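Local coordinates for viral structural protein 4 (Bombyx mori cytoplasmic polyhedrosis virus, PDB 6TZ0) that binds GTP and probably works as the nucleotide-hydrolysing partner of the viral RNA-dependent RNA polymerase inside the transcribing capsid, at residues Phe2-Leu7 and Lys11-Tyr16; Arg204-Thr209 and Gln217-Ser222. All coordinates share one frame; numbering follows the deposited sequence.

Contact 1. Residues Phe2-Leu7 and Lys11-Tyr16; sequences FAIDPL and KLYEEY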
ATOM      1  N   PHE B   2     -19.821  26.439  29.692  1.00 28.52           N
ATOM      2  CA  PHE B   2     -18.481  26.429  29.136  1.00 28.52           C
ATOM      3  C   PHE B   2     -18.012  25.002  28.886  1.00 28.52           C
ATOM      4  O   PHE B   2     -18.558  24.040  29.425  1.00 28.52           O
ATOM      5  CB  PHE B   2     -17.520  27.133  30.083  1.00 28.52           C
ATOM      6  CG  PHE B   2     -17.745  28.600  30.186  1.00 28.52           C
ATOM      7  CD1 PHE B   2     -17.119  29.470  29.317  1.00 28.52           C
ATOM      8  CD2 PHE B   2     -18.609  29.110  31.130  1.00 28.52           C
ATOM      9  CE1 PHE B   2     -17.335  30.820  29.409  1.00 28.52           C
ATOM     10  CE2 PHE B   2     -18.830  30.454  31.218  1.00 28.52           C
ATOM     11  CZ  PHE B   2     -18.195  31.311  30.359  1.00 28.52           C
ATOM     12  N   ALA B   3     -16.983  24.873  28.050  1.00 28.19           N
ATOM     13  CA  ALA B   3     -16.389  23.563  27.814  1.00 28.19           C
ATOM     14  C   ALA B   3     -15.659  23.056  29.047  1.00 28.19           C
ATOM     15  O   ALA B   3     -15.619  21.848  29.294  1.00 28.19           O
ATOM     16  CB  ALA B   3     -15.439  23.629  26.623  1.00 28.19           C
ATOM     17  N   ILE B   4     -15.082  23.962  29.825  1.00 28.90           N
ATOM     18  CA  ILE B   4     -14.412  23.638  31.074  1.00 28.90           C
ATOM     19  C   ILE B   4     -15.164  24.351  32.183  1.00 28.90           C
ATOM     20  O   ILE B   4     -15.419  25.555  32.083  1.00 28.90           O
ATOM     21  CB  ILE B   4     -12.932  24.056  31.036  1.00 28.90           C
ATOM     22  CG1 ILE B   4     -12.217  23.317  29.910  1.00 28.90           C
ATOM     23  CG2 ILE B   4     -12.253  23.763  32.352  1.00 28.90           C
ATOM     24  CD1 ILE B   4     -10.900  23.900  29.547  1.00 28.90           C
ATOM     25  N   ASP B   5     -15.523  23.611  33.219  1.00 30.92           N
ATOM     26  CA  ASP B   5     -16.370  24.111  34.293  1.00 30.92           C
ATOM     27  C   ASP B   5     -15.627  25.160  35.112  1.00 30.92           C
ATOM     28  O   ASP B   5     -14.570  24.852  35.671  1.00 30.92           O
ATOM     29  CB  ASP B   5     -16.780  22.932  35.166  1.00 30.92           C
ATOM     30  CG  ASP B   5     -17.937  23.243  36.081  1.00 30.92           C
ATOM     31  OD1 ASP B   5     -18.448  24.379  36.063  1.00 30.92           O
ATOM     32  OD2 ASP B   5     -18.346  22.334  36.827  1.00 30.92           O
ATOM     33  N   PRO B   6     -16.124  26.400  35.204  1.00 29.50           N
ATOM     34  CA  PRO B   6     -15.413  27.407  36.001  1.00 29.50           C
ATOM     35  C   PRO B   6     -15.528  27.193  37.494  1.00 29.50           C
ATOM     36  O   PRO B   6     -14.666  27.677  38.234  1.00 29.50           O
ATOM     37  CB  PRO B   6     -16.080  28.724  35.584  1.00 29.50           C
ATOM     38  CG  PRO B   6     -16.735  28.436  34.302  1.00 29.50           C
ATOM     39  CD  PRO B   6     -17.192  27.016  34.408  1.00 29.50           C
ATOM     40  N   LEU B   7     -16.563  26.500  37.963  1.00 30.45           N
ATOM     41  CA  LEU B   7     -16.708  26.267  39.392  1.00 30.45           C
ATOM     42  C   LEU B   7     -15.743  25.204  39.887  1.00 30.45           C
ATOM     43  O   LEU B   7     -15.390  25.195  41.068  1.00 30.45           O
ATOM     44  CB  LEU B   7     -18.142  25.867  39.720  1.00 30.45           C
ATOM     45  CG  LEU B   7     -19.227  26.906  39.444  1.00 30.45           C
ATOM     46  CD1 LEU B   7     -20.575  26.309  39.751  1.00 30.45           C
ATOM     47  CD2 LEU B   7     -19.003  28.159  40.250  1.00 30.45           C
ATOM     48  N   LYS B  11      -8.950  28.044  38.735  1.00 32.97           N
ATOM     49  CA  LYS B  11      -7.593  28.569  38.639  1.00 32.97           C
ATOM     50  C   LYS B  11      -7.156  28.737  37.188  1.00 32.97           C
ATOM     51  O   LYS B  11      -6.415  29.677  36.863  1.00 32.97           O
ATOM     52  CB  LYS B  11      -6.651  27.629  39.387  1.00 32.97           C
ATOM     53  CG  LYS B  11      -5.265  28.163  39.615  1.00 32.97           C
ATOM     54  CD  LYS B  11      -5.306  29.349  40.554  1.00 32.97           C
ATOM     55  CE  LYS B  11      -5.793  28.937  41.934  1.00 32.97           C
ATOM     56  NZ  LYS B  11      -4.816  28.061  42.633  1.00 32.97           N
ATOM     57  N   LEU B  12      -7.621  27.846  36.307  1.00 31.35           N
ATOM     58  CA  LEU B  12      -7.373  27.976  34.875  1.00 31.35           C
ATOM     59  C   LEU B  12      -8.011  29.237  34.311  1.00 31.35           C
ATOM     60  O   LEU B  12      -7.431  29.903  33.447  1.00 31.35           O
ATOM     61  CB  LEU B  12      -7.905  26.746  34.144  1.00 31.35           C
ATOM     62  CG  LEU B  12      -7.806  26.749  32.618  1.00 31.35           C
ATOM     63  CD1 LEU B  12      -6.361  26.720  32.160  1.00 31.35           C
ATOM     64  CD2 LEU B  12      -8.601  25.609  32.025  1.00 31.35           C
ATOM     65  N   TYR B  13      -9.204  29.584  34.788  1.00 29.21           N
ATOM     66  CA  TYR B  13      -9.825  30.826  34.358  1.00 29.21           C
ATOM     67  C   TYR B  13      -9.166  32.035  35.003  1.00 29.21           C
ATOM     68  O   TYR B  13      -9.155  33.114  34.406  1.00 29.21           O
ATOM     69  CB  TYR B  13     -11.319  30.797  34.654  1.00 29.21           C
ATOM     70  CG  TYR B  13     -12.097  29.910  33.718  1.00 29.21           C
ATOM     71  CD1 TYR B  13     -12.536  30.381  32.492  1.00 29.21           C
ATOM     72  CD2 TYR B  13     -12.373  28.595  34.049  1.00 29.21           C
ATOM     73  CE1 TYR B  13     -13.240  29.573  31.633  1.00 29.21           C
ATOM     74  CE2 TYR B  13     -13.076  27.779  33.191  1.00 29.21           C
ATOM     75  CZ  TYR B  13     -13.509  28.278  31.990  1.00 29.21           C
ATOM     76  OH  TYR B  13     -14.206  27.471  31.132  1.00 29.21           O
ATOM     77  N   GLU B  14      -8.605  31.877  36.206  1.00 31.87           N
ATOM     78  CA  GLU B  14      -7.856  32.970  36.820  1.00 31.87           C
ATOM     79  C   GLU B  14      -6.588  33.272  36.041  1.00 31.87           C
ATOM     80  O   GLU B  14      -6.100  34.407  36.052  1.00 31.87           O
ATOM     81  CB  GLU B  14      -7.502  32.640  38.268  1.00 31.87           C
ATOM     82  CG  GLU B  14      -8.676  32.562  39.213  1.00 31.87           C
ATOM     83  CD  GLU B  14      -8.248  32.384  40.645  1.00 31.87           C
ATOM     84  OE1 GLU B  14      -7.042  32.180  40.883  1.00 31.87           O
ATOM     85  OE2 GLU B  14      -9.116  32.462  41.537  1.00 31.87           O
ATOM     86  N   GLU B  15      -6.027  32.255  35.384  1.00 33.62           N
ATOM     87  CA  GLU B  15      -4.869  32.449  34.517  1.00 33.62           C
ATOM     88  C   GLU B  15      -5.182  33.379  33.349  1.00 33.62           C
ATOM     89  O   GLU B  15      -4.350  34.207  32.963  1.00 33.62           O
ATOM     90  CB  GLU B  15      -4.403  31.088  34.013  1.00 33.62           C
ATOM     91  CG  GLU B  15      -3.233  31.104  33.077  1.00 33.62           C
ATOM     92  CD  GLU B  15      -2.878  29.714  32.603  1.00 33.62           C
ATOM     93  OE1 GLU B  15      -3.552  28.756  33.037  1.00 33.62           O
ATOM     94  OE2 GLU B  15      -1.940  29.576  31.790  1.00 33.62           O
ATOM     95  N   TYR B  16      -6.385  33.273  32.787  1.00 32.54           N
ATOM     96  CA  TYR B  16      -6.805  34.098  31.660  1.00 32.54           C
ATOM     97  C   TYR B  16      -7.185  35.519  32.055  1.00 32.54           C
ATOM     98  O   TYR B  16      -7.540  36.308  31.175  1.00 32.54           O
ATOM     99  CB  TYR B  16      -7.982  33.427  30.958  1.00 32.54           C
ATOM    100  CG  TYR B  16      -7.591  32.243  30.117  1.00 32.54           C
ATOM    101  CD1 TYR B  16      -6.365  32.196  29.493  1.00 32.54           C
ATOM    102  CD2 TYR B  16      -8.419  31.139  30.011  1.00 32.54           C
ATOM    103  CE1 TYR B  16      -5.988  31.111  28.733  1.00 32.54           C
ATOM    104  CE2 TYR B  16      -8.049  30.038  29.258  1.00 32.54           C
ATOM    105  CZ  TYR B  16      -6.827  30.034  28.623  1.00 32.54           C
ATOM    106  OH  TYR B  16      -6.436  28.956  27.869  1.00 32.54           O
TER

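Contact 2. Residues Arg204-Thr209 and Gln217-Ser222; sequences RPFELT and QKYNLS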
ATOM      1  N   ARG B 204     -15.361  42.112  35.466  1.00 33.33           N
ATOM      2  CA  ARG B 204     -14.810  42.843  34.333  1.00 33.33           C
ATOM      3  C   ARG B 204     -13.553  43.591  34.766  1.00 33.33           C
ATOM      4  O   ARG B 204     -13.592  44.326  35.752  1.00 33.33           O
ATOM      5  CB  ARG B 204     -15.838  43.818  33.768  1.00 33.33           C
ATOM      6  CG  ARG B 204     -15.336  44.618  32.572  1.00 33.33           C
ATOM      7  CD  ARG B 204     -15.163  43.728  31.350  1.00 33.33           C
ATOM      8  NE  ARG B 204     -14.524  44.411  30.224  1.00 33.33           N
ATOM      9  CZ  ARG B 204     -15.173  45.063  29.266  1.00 33.33           C
ATOM     10  NH1 ARG B 204     -16.493  45.132  29.291  1.00 33.33           N
ATOM     11  NH2 ARG B 204     -14.504  45.648  28.281  1.00 33.33           N
ATOM     12  N   PRO B 205     -12.429  43.416  34.076  1.00 32.48           N
ATOM     13  CA  PRO B 205     -11.188  44.069  34.506  1.00 32.48           C
ATOM     14  C   PRO B 205     -11.197  45.573  34.286  1.00 32.48           C
ATOM     15  O   PRO B 205     -11.879  46.098  33.406  1.00 32.48           O
ATOM     16  CB  PRO B 205     -10.118  43.400  33.637  1.00 32.48           C
ATOM     17  CG  PRO B 205     -10.708  42.124  33.242  1.00 32.48           C
ATOM     18  CD  PRO B 205     -12.166  42.378  33.072  1.00 32.48           C
ATOM     19  N   PHE B 206     -10.408  46.263  35.103  1.00 32.66           N
ATOM     20  CA  PHE B 206     -10.199  47.697  34.984  1.00 32.66           C
ATOM     21  C   PHE B 206      -8.708  47.975  35.050  1.00 32.66           C
ATOM     22  O   PHE B 206      -8.045  47.583  36.012  1.00 32.66           O
ATOM     23  CB  PHE B 206     -10.926  48.464  36.088  1.00 32.66           C
ATOM     24  CG  PHE B 206     -10.789  49.951  35.977  1.00 32.66           C
ATOM     25  CD1 PHE B 206     -11.527  50.657  35.050  1.00 32.66           C
ATOM     26  CD2 PHE B 206      -9.920  50.641  36.802  1.00 32.66           C
ATOM     27  CE1 PHE B 206     -11.400  52.021  34.943  1.00 32.66           C
ATOM     28  CE2 PHE B 206      -9.787  52.003  36.692  1.00 32.66           C
ATOM     29  CZ  PHE B 206     -10.533  52.692  35.768  1.00 32.66           C
ATOM     30  N   GLU B 207      -8.191  48.665  34.043  1.00 34.94           N
ATOM     31  CA  GLU B 207      -6.761  48.892  33.913  1.00 34.94           C
ATOM     32  C   GLU B 207      -6.365  50.211  34.562  1.00 34.94           C
ATOM     33  O   GLU B 207      -6.852  51.273  34.164  1.00 34.94           O
ATOM     34  CB  GLU B 207      -6.366  48.887  32.440  1.00 34.94           C
ATOM     35  CG  GLU B 207      -4.908  49.175  32.195  1.00 34.94           C
ATOM     36  CD  GLU B 207      -4.533  49.055  30.735  1.00 34.94           C
ATOM     37  OE1 GLU B 207      -5.416  48.726  29.918  1.00 34.94           O
ATOM     38  OE2 GLU B 207      -3.357  49.304  30.400  1.00 34.94           O
ATOM     39  N   LEU B 208      -5.474  50.140  35.547  1.00 34.03           N
ATOM     40  CA  LEU B 208      -4.842  51.322  36.114  1.00 34.03           C
ATOM     41  C   LEU B 208      -3.562  51.599  35.341  1.00 34.03           C
ATOM     42  O   LEU B 208      -2.699  50.726  35.246  1.00 34.03           O
ATOM     43  CB  LEU B 208      -4.529  51.118  37.594  1.00 34.03           C
ATOM     44  CG  LEU B 208      -5.690  50.986  38.571  1.00 34.03           C
ATOM     45  CD1 LEU B 208      -5.166  50.651  39.946  1.00 34.03           C
ATOM     46  CD2 LEU B 208      -6.482  52.269  38.604  1.00 34.03           C
ATOM     47  N   THR B 209      -3.438  52.793  34.783  1.00 36.44           N
ATOM     48  CA  THR B 209      -2.207  53.215  34.130  1.00 36.44           C
ATOM     49  C   THR B 209      -1.640  54.409  34.888  1.00 36.44           C
ATOM     50  O   THR B 209      -2.124  54.773  35.956  1.00 36.44           O
ATOM     51  CB  THR B 209      -2.438  53.545  32.654  1.00 36.44           C
ATOM     52  OG1 THR B 209      -3.374  54.619  32.537  1.00 36.44           O
ATOM     53  CG2 THR B 209      -2.968  52.342  31.911  1.00 36.44           C
ATOM     54  N   GLN B 217     -13.006  55.398  44.349  1.00 35.53           N
ATOM     55  CA  GLN B 217     -14.243  56.149  44.493  1.00 35.53           C
ATOM     56  C   GLN B 217     -14.429  57.178  43.392  1.00 35.53           C
ATOM     57  O   GLN B 217     -15.544  57.676  43.217  1.00 35.53           O
ATOM     58  CB  GLN B 217     -14.295  56.856  45.846  1.00 35.53           C
ATOM     59  CG  GLN B 217     -14.405  55.929  47.038  1.00 35.53           C
ATOM     60  CD  GLN B 217     -13.060  55.446  47.525  1.00 35.53           C
ATOM     61  OE1 GLN B 217     -12.030  56.039  47.215  1.00 35.53           O
ATOM     62  NE2 GLN B 217     -13.061  54.363  48.288  1.00 35.53           N
ATOM     63  N   LYS B 218     -13.365  57.518  42.659  1.00 33.41           N
ATOM     64  CA  LYS B 218     -13.503  58.445  41.544  1.00 33.41           C
ATOM     65  C   LYS B 218     -14.285  57.814  40.403  1.00 33.41           C
ATOM     66  O   LYS B 218     -15.020  58.505  39.691  1.00 33.41           O
ATOM     67  CB  LYS B 218     -12.125  58.899  41.068  1.00 33.41           C
ATOM     68  CG  LYS B 218     -12.166  59.976  40.008  1.00 33.41           C
ATOM     69  CD  LYS B 218     -10.801  60.497  39.683  1.00 33.41           C
ATOM     70  CE  LYS B 218     -10.865  61.464  38.526  1.00 33.41           C
ATOM     71  NZ  LYS B 218     -11.608  62.696  38.877  1.00 33.41           N
ATOM     72  N   TYR B 219     -14.159  56.513  40.232  1.00 34.22           N
ATOM     73  CA  TYR B 219     -14.941  55.779  39.261  1.00 34.22           C
ATOM     74  C   TYR B 219     -16.035  55.037  40.023  1.00 34.22           C
ATOM     75  O   TYR B 219     -16.094  55.062  41.251  1.00 34.22           O
ATOM     76  CB  TYR B 219     -14.029  54.842  38.472  1.00 34.22           C
ATOM     77  CG  TYR B 219     -12.823  55.560  37.916  1.00 34.22           C
ATOM     78  CD1 TYR B 219     -12.911  56.335  36.770  1.00 34.22           C
ATOM     79  CD2 TYR B 219     -11.592  55.487  38.565  1.00 34.22           C
ATOM     80  CE1 TYR B 219     -11.805  57.003  36.280  1.00 34.22           C
ATOM     81  CE2 TYR B 219     -10.490  56.151  38.083  1.00 34.22           C
ATOM     82  CZ  TYR B 219     -10.603  56.909  36.946  1.00 34.22           C
ATOM     83  OH  TYR B 219      -9.501  57.564  36.462  1.00 34.22           O
ATOM     84  N   ASN B 220     -16.922  54.370  39.302  1.00 38.48           N
ATOM     85  CA  ASN B 220     -17.976  53.620  39.984  1.00 38.48           C
ATOM     86  C   ASN B 220     -17.549  52.183  40.252  1.00 38.48           C
ATOM     87  O   ASN B 220     -18.229  51.231  39.880  1.00 38.48           O
ATOM     88  CB  ASN B 220     -19.262  53.667  39.171  1.00 38.48           C
ATOM     89  CG  ASN B 220     -19.968  55.000  39.273  1.00 38.48           C
ATOM     90  OD1 ASN B 220     -20.084  55.565  40.356  1.00 38.48           O
ATOM     91  ND2 ASN B 220     -20.441  55.511  38.144  1.00 38.48           N
ATOM     92  N   LEU B 221     -16.412  52.017  40.909  1.00 34.92           N
ATOM     93  CA  LEU B 221     -15.832  50.699  41.074  1.00 34.92           C
ATOM     94  C   LEU B 221     -16.231  50.113  42.418  1.00 34.92           C
ATOM     95  O   LEU B 221     -16.418  50.831  43.402  1.00 34.92           O
ATOM     96  CB  LEU B 221     -14.312  50.761  40.949  1.00 34.92           C
ATOM     97  CG  LEU B 221     -13.815  51.239  39.582  1.00 34.92           C
ATOM     98  CD1 LEU B 221     -12.310  51.289  39.553  1.00 34.92           C
ATOM     99  CD2 LEU B 221     -14.339  50.378  38.469  1.00 34.92           C
ATOM    100  N   SER B 222     -16.362  48.792  42.445  1.00 37.54           N
ATOM    101  CA  SER B 222     -16.781  48.056  43.626  1.00 37.54           C
ATOM    102  C   SER B 222     -16.014  46.746  43.654  1.00 37.54           C
ATOM    103  O   SER B 222     -15.583  46.271  42.597  1.00 37.54           O
ATOM    104  CB  SER B 222     -18.295  47.811  43.609  1.00 37.54           C
ATOM    105  OG  SER B 222     -18.663  47.015  42.506  1.00 37.54           O
TER

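Contact 1. Residues Phe2-Leu7 and Lys11-Tyr16
Tyr13 reaches from the short helix 10-15 back to the chain that precedes it, and its hydroxyl meets the backbone of Ile4: OH donates a hydrogen bond to Ile4 O, modelled at 2.5 Å, a doubtful length at this resolution. The acceptor lies at the ring edge, near its plane. With CG anti to its own carbonyl carbon (chi1 -74°), Tyr13 extends away from the helix and its ring lies alongside segment 2-7. Pro6 covers one ring face, its CG 4.2 Å from the Tyr13 centroid in a CH-pi contact; the compact, rigid pyrrolidine ring, puckered at CG, suits that place. The CE1 and OH side of the Tyr13 edge turns toward the face of Phe2, a T-shaped pair with centroids 5.8 Å apart and planes at 69°. Ile4 extends the apolar patch: its CD1 packs on Leu12 CD2 at 3.8 Å, the two side chains crossing at about a right angle. Tyrosine thus combines a packing surface with a polar tip that has partners in this buried setting. That hydroxyl also bonds Tyr164 of helix 162-166, while Asp5 bonds Ser50 of helix 41-60 and Ala3 pairs through its backbone with Ile157 of strand 157-159.

Contact 2. Residues Arg204-Thr209 and Gln217-Ser222
This is a small aromatic and aliphatic cluster near the surface, where the loop connecting two neighbouring parallel strands folds back over the first of them. Strands 204-208 and 226-230 form a two-stranded parallel sheet, and the connection between them, modelled without a helix, brings segment 217-222 alongside Phe206. Backbone bonds from Phe206 to Ser227 and Phe229 fix the strand position from which its side chain projects toward the loop. With CG anti to the backbone N (chi1 -178°), the Phe206 ring reaches out to meet Leu221 with one face and Tyr219 with its CZ end. Leu221 CD1 lies over that face, 3.7 Å above the ring plane and displaced toward the rim, with its closest approach to CD2; this is a CH-pi contact for which the branched end of leucine is well shaped. At the CZ end, the edge of Phe206 is directed at the tyrosine face, the centroids 5.3 Å apart and the planes inclined at 50°, an edge-to-face pair tilted well away from perpendicular. An inverse gamma turn centred on Asn220, with a weak bond from Leu221 N to Tyr219 O, bends the loop so that the residues before and after it both present their side chains to the same phenylalanine. Tyrosine suits the more peripheral place because its polar end can leave the cluster: Tyr219 OH is hydrogen-bonded to Asn212 O, farther back in the same loop. Phe206 CZ stands 4.0 Å above the centre of the Tyr219 ring, whose opposite face carries Lys218 CB.

How the contacts relate
Contact 1 and contact 2 follow one another along the chain, the first closing well before the second opens, yet they lie on the same side of the molecule's centre. Their centres are 23 Å apart and their nearest atoms about 7 Å, so they are neighbours without touching. Contact 1 is buried, its centre about 22 Å from that of the chain, whereas contact 2 lies near the surface at about 33 Å. Both are structural packing away from the GTP sites, which include Lys359 and Thr360 of the P-loop that follows strand 347-353 of the five-stranded parallel sheet, together with Arg520, Gln521 and Arg522.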